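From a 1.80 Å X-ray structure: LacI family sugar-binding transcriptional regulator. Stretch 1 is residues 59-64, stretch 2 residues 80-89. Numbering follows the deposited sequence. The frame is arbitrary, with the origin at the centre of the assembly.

Stretch 1 59-64: LIRRSV
Stretch 2, residues 80-89: NETLRAKKIP

Residues 59-64 form a type I β turn and a short irregular tail, where Val-64 N bonds weakly to Arg-62 O (3.2 Å). They pack along a helix that begins before Asn-80, widens into a pi-type turn at 80-84 (Ala-85 N bonds weakly to Asn-80 O, 3.1 Å) and gives way to loop before Pro-89. The register is set by Arg-61 and Thr-82, whose CA atoms lie 6.1 Å apart, and by Val-64 and Ile-88, at 7.6 Å, so both chains advance in the same sense. No direct hydrogen bond joins them; the contact, 399 Å² of surface, rests on apolar packing, one salt bridge and a bridging water.

Leu-59 (phi/psi -70/-46) does not touch stretch 2, but its O accepts a 2.9 Å hydrogen bond from Arg-62 N, closing the turn over Ile-60 (-60/-15) and Arg-61 (-97/3). Ile-60, with chi1 t and chi2 p, is buried. Its CD1 lies 4.1 Å from CD1 of Leu-83 (m, t), while its carbonyl O approaches Leu-83 CD2 at 3.5 Å. Branched aliphatic side chains suit this buried apolar part of the contact.

Arg-61 (m, t, t, chi4 76°) leaves its backbone sideways, yet its end reaches the helix. NH1 forms a 3.2 Å salt bridge with OE2 of Glu-81 (p, t, chi3 15°), at an exposed edge where both charges remain accessible to solvent. Next to this ion pair, Arg-61 CG packs 3.8 Å from CG2 of Thr-82 (-110/-65, chi1 p), and that methyl covers one guanidinium face. Thr-82 is buried with its CB directed toward the turn, its small methyl fitting close to the arginine.

Lys-86 (m, t, p, t) extends toward the turn's carbonyls. Its NZ is 3.2 Å from Arg-61 O, but the angle is too poor for a hydrogen bond. Instead a water accepts from Lys-86 NZ at 2.8 Å and donates to Ile-60 O at 2.8 Å and to Arg-62 O at 2.5 Å, linking the ammonium to two turn carbonyls.

The CA-to-CB bond of Arg-62 (-74/154; m, m, t, chi4 107°) points away, and the backbone makes the contact: its O lies 4.0 Å from Ile-88 CD1. Ser-63 (-92/77, chi1 -142°) skirts the same methyl, with CA at 4.3 Å from Ile-88 CD1. At Val-64 (-100/167, chi1 m), O comes within 3.4 Å of Ile-88 CG2. Ile-88 (-96/119; m, t) is buried and points toward the tail. A Schellman motif leads into it: Lys-87 adopts positive phi (62/39), Ile-88 N bonds to Leu-83 O at 2.8 Å, and Lys-87 N bonds weakly to Arg-84 O at 3.3 Å.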

# COMPACT_ATOMS: atom_id res chain seq x y z
N LEU A 59 17.51 6.93 -14.33
CA LEU A 59 16.34 6.27 -14.87
C LEU A 59 15.69 7.12 -15.96
O LEU A 59 15.37 6.62 -17.05
CB LEU A 59 15.36 5.90 -13.77
CG LEU A 59 14.12 5.14 -14.28
CD1 LEU A 59 14.43 3.68 -14.55
CD2 LEU A 59 13.03 5.25 -13.26
N ILE A 60 15.53 8.41 -15.69
CA ILE A 60 14.90 9.28 -16.67
C ILE A 60 15.69 9.31 -17.99
O ILE A 60 15.15 9.73 -18.99
CB ILE A 60 14.63 10.71 -16.09
CG1 ILE A 60 13.50 11.43 -16.82
CG2 ILE A 60 15.88 11.61 -16.09
CD1 ILE A 60 12.13 11.02 -16.34
N ARG A 61 16.94 8.82 -18.01
CA ARG A 61 17.74 8.79 -19.24
C ARG A 61 17.72 7.44 -19.98
O ARG A 61 18.44 7.28 -20.97
CB ARG A 61 19.20 9.17 -18.92
CG ARG A 61 19.38 10.61 -18.50
CD ARG A 61 20.78 10.86 -17.96
NE ARG A 61 21.09 12.29 -17.98
CZ ARG A 61 20.63 13.19 -17.11
NH1 ARG A 61 20.98 14.46 -17.24
NH2 ARG A 61 19.81 12.83 -16.12
N ARG A 62 16.96 6.46 -19.49
CA ARG A 62 16.82 5.18 -20.18
C ARG A 62 15.94 5.38 -21.39
O ARG A 62 15.07 6.26 -21.40
CB ARG A 62 16.12 4.14 -19.31
CG ARG A 62 16.73 3.89 -17.95
CD ARG A 62 18.23 3.63 -17.96
NE ARG A 62 18.63 3.50 -16.57
CZ ARG A 62 18.98 2.37 -15.96
NH1 ARG A 62 19.27 2.40 -14.67
NH2 ARG A 62 19.05 1.21 -16.61
N SER A 63 16.14 4.52 -22.39
CA SER A 63 15.36 4.60 -23.63
C SER A 63 14.09 3.71 -23.55
O SER A 63 14.03 2.61 -24.12
CB SER A 63 16.24 4.26 -24.84
OG SER A 63 15.90 5.09 -25.93
N VAL A 64 13.10 4.22 -22.84
CA VAL A 64 11.79 3.57 -22.72
C VAL A 64 10.84 4.24 -23.68
O VAL A 64 11.10 5.33 -24.20
CB VAL A 64 11.18 3.63 -21.29
CG1 VAL A 64 12.04 2.86 -20.30
CG2 VAL A 64 10.96 5.06 -20.83
N ASN A 80 13.30 18.57 -20.28
CA ASN A 80 13.70 19.19 -21.55
C ASN A 80 14.96 18.58 -22.17
O ASN A 80 14.97 18.26 -23.35
CB ASN A 80 13.88 20.69 -21.35
CG ASN A 80 12.61 21.38 -20.89
OD1 ASN A 80 11.53 20.77 -20.83
ND2 ASN A 80 12.73 22.64 -20.54
N GLU A 81 16.00 18.39 -21.36
CA GLU A 81 17.26 17.87 -21.86
C GLU A 81 17.29 16.36 -22.14
O GLU A 81 18.17 15.88 -22.86
CB GLU A 81 18.41 18.27 -20.92
CG GLU A 81 18.52 17.49 -19.63
CD GLU A 81 19.48 18.11 -18.62
OE1 GLU A 81 19.85 19.30 -18.78
OE2 GLU A 81 19.85 17.41 -17.65
N THR A 82 16.33 15.60 -21.60
CA THR A 82 16.31 14.16 -21.79
C THR A 82 15.16 13.75 -22.70
O THR A 82 15.37 13.25 -23.80
CB THR A 82 16.20 13.43 -20.44
OG1 THR A 82 15.05 13.92 -19.73
CG2 THR A 82 17.44 13.66 -19.59
N LEU A 83 13.93 13.97 -22.23
CA LEU A 83 12.77 13.43 -22.91
C LEU A 83 12.31 14.29 -24.10
O LEU A 83 11.98 13.74 -25.14
CB LEU A 83 11.61 13.27 -21.92
CG LEU A 83 11.86 12.49 -20.62
CD1 LEU A 83 10.53 12.33 -19.90
CD2 LEU A 83 12.48 11.12 -20.87
N ARG A 84 12.20 15.61 -23.94
CA ARG A 84 11.80 16.44 -25.09
C ARG A 84 12.88 16.41 -26.16
O ARG A 84 12.57 16.38 -27.34
CB ARG A 84 11.49 17.89 -24.71
CG ARG A 84 10.06 18.14 -24.28
CD ARG A 84 9.96 19.47 -23.55
NE ARG A 84 8.59 19.82 -23.18
CZ ARG A 84 8.19 20.15 -21.95
NH1 ARG A 84 9.05 20.22 -20.93
NH2 ARG A 84 6.91 20.44 -21.74
N ALA A 85 14.14 16.42 -25.74
CA ALA A 85 15.26 16.35 -26.67
C ALA A 85 15.30 15.01 -27.41
O ALA A 85 15.77 14.95 -28.54
CB ALA A 85 16.56 16.58 -25.93
N LYS A 86 14.83 13.94 -26.79
CA LYS A 86 14.89 12.61 -27.43
C LYS A 86 13.54 12.20 -28.03
O LYS A 86 13.41 11.12 -28.60
CB LYS A 86 15.39 11.55 -26.45
CG LYS A 86 16.84 11.71 -26.03
CD LYS A 86 17.17 10.97 -24.74
CE LYS A 86 17.06 9.46 -24.88
NZ LYS A 86 17.25 8.80 -23.56
N LYS A 87 12.55 13.09 -27.90
CA LYS A 87 11.16 12.83 -28.34
C LYS A 87 10.54 11.64 -27.60
O LYS A 87 9.81 10.82 -28.20
CB LYS A 87 11.09 12.57 -29.86
CG LYS A 87 11.93 13.48 -30.74
CD LYS A 87 11.23 14.77 -31.09
CE LYS A 87 11.88 15.39 -32.31
NZ LYS A 87 11.50 16.81 -32.49
N ILE A 88 10.82 11.51 -26.30
CA ILE A 88 10.24 10.41 -25.53
C ILE A 88 9.02 11.00 -24.87
O ILE A 88 9.12 11.97 -24.14
CB ILE A 88 11.17 9.75 -24.52
CG1 ILE A 88 12.37 9.14 -25.25
CG2 ILE A 88 10.43 8.63 -23.79
CD1 ILE A 88 13.28 8.29 -24.38
N PRO A 89 7.85 10.46 -25.18
CA PRO A 89 6.63 11.03 -24.66
C PRO A 89 6.50 10.78 -23.14
O PRO A 89 7.04 9.80 -22.63
CB PRO A 89 5.55 10.28 -25.43
CG PRO A 89 6.16 8.96 -25.73
CD PRO A 89 7.60 9.25 -25.98
O HOH W 1 15.23 8.74 -21.66